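Local coordinates for protein response regulator (Pseudomonas putida, PDB 3HDV) that probably acts in two-component signalling, its CheY-like receiver domain being expected to accept a phosphoryl group on an aspartate and so control transcription, at residues A81-V93 with V104-L117. Sequence-based numbering, arbitrary orientation.
Sequences ALSIIVVSGDTDV and VVDFLLKPVDLGKL
V86 and F107 sit side by side on adjacent parallel strands, 83-88 and 106-109, the last two of the receiver domain's CheY-like sheet, joined through helix 93-101 as a beta-alpha-beta unit. The strands, their nearly parallel axes 4.7 Å apart, are joined by a regular ladder: V86 N donates to D106 O, L108 N to V86 O (2.7 Å, 177°) and S88 N to L108 O.

Apolar packing divides between the two faces. On the face bearing V86, S88 and F107, V86 makes a CH-pi contact: its CG1, turned anti to the backbone N (chi1 168°), stands 4.0 Å from the F107 ring centroid and 15° off its normal. T91 meets the ring's edge, CG2 lying 3.8 Å from F107 CZ; T91 OG1 bonds to E95. Replacing F107 by an alanine would probably leave V86 CG1 and T91 CG2 without the ring they share. On the other face, V87 CG1 packs 3.7 Å from V112 CB, just past the cis peptide K110-P111, and I85 CG2 reaches L117 CD1 of helix 114-124.

The ladder ends beside D59, the predicted phosphorylation site, whose OD1 accepts from G89 N: S88 O takes K110 N at 2.9 Å, and one water donates to both S88 O and K110 O.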
# COMPACT_ATOMS: atom_id res chain seq x y z
N ALA B 81 19.45 -17.47 -7.12
CA ALA B 81 18.77 -17.24 -8.41
C ALA B 81 17.47 -16.44 -8.24
O ALA B 81 16.81 -16.16 -9.23
CB ALA B 81 18.49 -18.57 -9.14
N LEU B 82 17.11 -16.10 -7.01
CA LEU B 82 15.87 -15.37 -6.74
C LEU B 82 15.74 -14.08 -7.57
O LEU B 82 16.65 -13.24 -7.57
CB LEU B 82 15.76 -15.00 -5.26
CG LEU B 82 14.50 -14.23 -4.82
CD1 LEU B 82 13.23 -15.09 -4.85
CD2 LEU B 82 14.72 -13.71 -3.41
N SER B 83 14.64 -13.97 -8.29
CA SER B 83 14.27 -12.73 -8.98
C SER B 83 14.01 -11.59 -7.98
O SER B 83 13.19 -11.73 -7.09
CB SER B 83 12.98 -12.99 -9.72
OG SER B 83 13.31 -13.76 -10.84
N ILE B 84 14.68 -10.47 -8.19
CA ILE B 84 14.57 -9.34 -7.28
C ILE B 84 14.34 -8.07 -8.10
O ILE B 84 15.06 -7.81 -9.07
CB ILE B 84 15.83 -9.21 -6.41
CG1 ILE B 84 15.99 -10.47 -5.55
CG2 ILE B 84 15.81 -7.95 -5.49
CD1 ILE B 84 17.31 -10.44 -4.80
N ILE B 85 13.33 -7.32 -7.69
CA ILE B 85 13.04 -5.99 -8.23
C ILE B 85 13.27 -5.00 -7.04
O ILE B 85 12.72 -5.17 -5.95
CB ILE B 85 11.59 -5.86 -8.74
CG1 ILE B 85 11.34 -6.76 -9.95
CG2 ILE B 85 11.26 -4.33 -9.07
CD1 ILE B 85 9.88 -6.90 -10.28
N VAL B 86 14.12 -4.01 -7.26
CA VAL B 86 14.39 -2.95 -6.26
C VAL B 86 13.43 -1.80 -6.54
O VAL B 86 13.30 -1.34 -7.69
CB VAL B 86 15.85 -2.52 -6.33
CG1 VAL B 86 16.11 -1.20 -5.52
CG2 VAL B 86 16.75 -3.73 -5.77
N VAL B 87 12.71 -1.39 -5.50
CA VAL B 87 11.94 -0.13 -5.50
C VAL B 87 12.48 0.79 -4.40
O VAL B 87 12.15 0.61 -3.23
CB VAL B 87 10.42 -0.38 -5.44
CG1 VAL B 87 9.65 0.97 -5.53
CG2 VAL B 87 9.98 -1.31 -6.66
N SER B 88 13.28 1.79 -4.79
CA SER B 88 14.09 2.53 -3.82
C SER B 88 13.69 3.96 -3.48
O SER B 88 13.35 4.77 -4.39
CB SER B 88 15.51 2.57 -4.34
OG SER B 88 16.36 3.10 -3.36
N GLY B 89 13.78 4.28 -2.18
CA GLY B 89 13.86 5.67 -1.74
C GLY B 89 15.19 6.31 -2.13
O GLY B 89 15.86 5.83 -3.04
N ASP B 90 15.60 7.37 -1.43
CA ASP B 90 16.87 8.07 -1.73
C ASP B 90 18.06 7.12 -1.91
O ASP B 90 18.34 6.26 -1.05
CB ASP B 90 17.23 9.07 -0.60
CG ASP B 90 16.18 10.20 -0.43
OD1 ASP B 90 15.31 10.43 -1.34
OD2 ASP B 90 16.23 10.84 0.64
N THR B 91 18.75 7.26 -3.03
CA THR B 91 19.88 6.38 -3.34
C THR B 91 20.83 7.25 -4.18
O THR B 91 20.70 8.48 -4.16
CB THR B 91 19.42 5.05 -4.06
OG1 THR B 91 20.56 4.29 -4.49
CG2 THR B 91 18.53 5.33 -5.30
N ASP B 92 21.76 6.66 -4.91
CA ASP B 92 22.70 7.46 -5.70
C ASP B 92 23.28 6.52 -6.70
O ASP B 92 22.99 5.32 -6.65
CB ASP B 92 23.80 8.04 -4.82
CG ASP B 92 24.46 6.97 -3.93
OD1 ASP B 92 25.05 6.03 -4.44
OD2 ASP B 92 24.38 7.06 -2.68
N VAL B 93 24.07 7.06 -7.61
CA VAL B 93 24.57 6.33 -8.73
C VAL B 93 25.45 5.18 -8.31
O VAL B 93 25.29 4.09 -8.82
CB VAL B 93 25.27 7.24 -9.77
CG1 VAL B 93 26.03 6.41 -10.81
CG2 VAL B 93 24.22 8.15 -10.43
N VAL B 104 19.85 -7.61 -10.23
CA VAL B 104 18.42 -7.44 -9.99
C VAL B 104 17.64 -7.44 -11.31
O VAL B 104 18.19 -7.13 -12.35
CB VAL B 104 18.12 -6.22 -9.08
CG1 VAL B 104 18.84 -6.37 -7.76
CG2 VAL B 104 18.50 -4.87 -9.77
N VAL B 105 16.36 -7.79 -11.29
CA VAL B 105 15.49 -7.69 -12.50
C VAL B 105 15.37 -6.23 -12.97
O VAL B 105 15.48 -5.94 -14.17
CB VAL B 105 14.09 -8.23 -12.16
CG1 VAL B 105 13.00 -7.93 -13.28
CG2 VAL B 105 14.20 -9.75 -11.86
N ASP B 106 15.09 -5.31 -12.04
CA ASP B 106 15.13 -3.89 -12.39
C ASP B 106 15.29 -3.09 -11.11
O ASP B 106 15.19 -3.67 -10.02
CB ASP B 106 13.83 -3.46 -13.09
CG ASP B 106 14.04 -2.30 -14.08
OD1 ASP B 106 15.04 -1.51 -14.01
OD2 ASP B 106 13.19 -2.20 -14.97
N PHE B 107 15.48 -1.77 -11.27
CA PHE B 107 15.78 -0.87 -10.15
C PHE B 107 14.87 0.31 -10.45
O PHE B 107 15.15 1.08 -11.37
CB PHE B 107 17.27 -0.51 -10.20
CG PHE B 107 17.79 0.32 -9.04
CD1 PHE B 107 18.79 -0.19 -8.21
CD2 PHE B 107 17.34 1.63 -8.81
CE1 PHE B 107 19.32 0.56 -7.13
CE2 PHE B 107 17.86 2.41 -7.72
CZ PHE B 107 18.85 1.87 -6.89
N LEU B 108 13.81 0.47 -9.68
CA LEU B 108 12.86 1.55 -9.87
C LEU B 108 12.98 2.58 -8.76
O LEU B 108 13.19 2.21 -7.61
CB LEU B 108 11.44 1.00 -9.85
CG LEU B 108 10.81 0.43 -11.12
CD1 LEU B 108 11.74 -0.39 -11.91
CD2 LEU B 108 9.46 -0.31 -10.87
N LEU B 109 12.75 3.84 -9.06
CA LEU B 109 12.72 4.87 -8.01
C LEU B 109 11.31 5.16 -7.55
O LEU B 109 10.37 5.15 -8.34
CB LEU B 109 13.46 6.15 -8.45
CG LEU B 109 14.96 6.06 -8.83
CD1 LEU B 109 15.44 7.41 -9.44
CD2 LEU B 109 15.78 5.74 -7.60
N LYS B 110 11.16 5.39 -6.26
CA LYS B 110 9.90 5.88 -5.69
C LYS B 110 9.72 7.37 -6.12
O LYS B 110 10.71 8.02 -6.36
CB LYS B 110 9.90 5.72 -4.15
CG LYS B 110 10.01 4.24 -3.63
CD LYS B 110 10.13 4.19 -2.11
CE LYS B 110 8.79 4.56 -1.45
NZ LYS B 110 8.84 4.59 0.07
N PRO B 111 8.48 7.88 -6.26
CA PRO B 111 7.19 7.17 -6.22
C PRO B 111 7.08 6.17 -7.38
O PRO B 111 7.32 6.51 -8.57
CB PRO B 111 6.13 8.30 -6.37
CG PRO B 111 6.86 9.57 -6.20
CD PRO B 111 8.31 9.33 -6.54
N VAL B 112 6.75 4.94 -7.03
CA VAL B 112 6.88 3.86 -7.98
C VAL B 112 5.87 4.04 -9.10
O VAL B 112 4.73 4.49 -8.88
CB VAL B 112 6.74 2.45 -7.30
CG1 VAL B 112 5.34 2.29 -6.63
CG2 VAL B 112 7.08 1.29 -8.30
N ASP B 113 6.32 3.71 -10.31
CA ASP B 113 5.45 3.58 -11.46
C ASP B 113 4.83 2.17 -11.46
O ASP B 113 5.46 1.15 -11.83
CB ASP B 113 6.26 3.92 -12.72
CG ASP B 113 5.53 3.63 -14.01
OD1 ASP B 113 4.56 2.83 -14.05
OD2 ASP B 113 5.99 4.18 -15.03
N LEU B 114 3.60 2.12 -10.97
CA LEU B 114 2.89 0.88 -10.72
C LEU B 114 2.63 0.05 -11.99
O LEU B 114 2.76 -1.19 -11.99
CB LEU B 114 1.58 1.18 -9.98
CG LEU B 114 1.77 1.62 -8.52
CD1 LEU B 114 0.43 2.01 -7.95
CD2 LEU B 114 2.31 0.47 -7.71
N GLY B 115 2.28 0.74 -13.08
CA GLY B 115 2.05 0.06 -14.33
C GLY B 115 3.33 -0.61 -14.77
O GLY B 115 3.30 -1.77 -15.17
N LYS B 116 4.45 0.11 -14.73
CA LYS B 116 5.74 -0.52 -15.07
C LYS B 116 6.10 -1.66 -14.10
O LYS B 116 6.58 -2.74 -14.52
CB LYS B 116 6.87 0.50 -15.06
CG LYS B 116 8.29 -0.06 -15.38
CD LYS B 116 9.37 0.98 -14.98
CE LYS B 116 10.75 0.71 -15.66
NZ LYS B 116 11.73 1.87 -15.39
N LEU B 117 5.89 -1.43 -12.81
CA LEU B 117 6.11 -2.51 -11.81
C LEU B 117 5.34 -3.80 -12.16
O LEU B 117 5.90 -4.89 -12.13
CB LEU B 117 5.75 -2.06 -10.39
CG LEU B 117 5.99 -3.08 -9.25
CD1 LEU B 117 7.45 -3.65 -9.15
CD2 LEU B 117 5.61 -2.41 -7.89
O HOH W 1 13.20 7.65 -4.99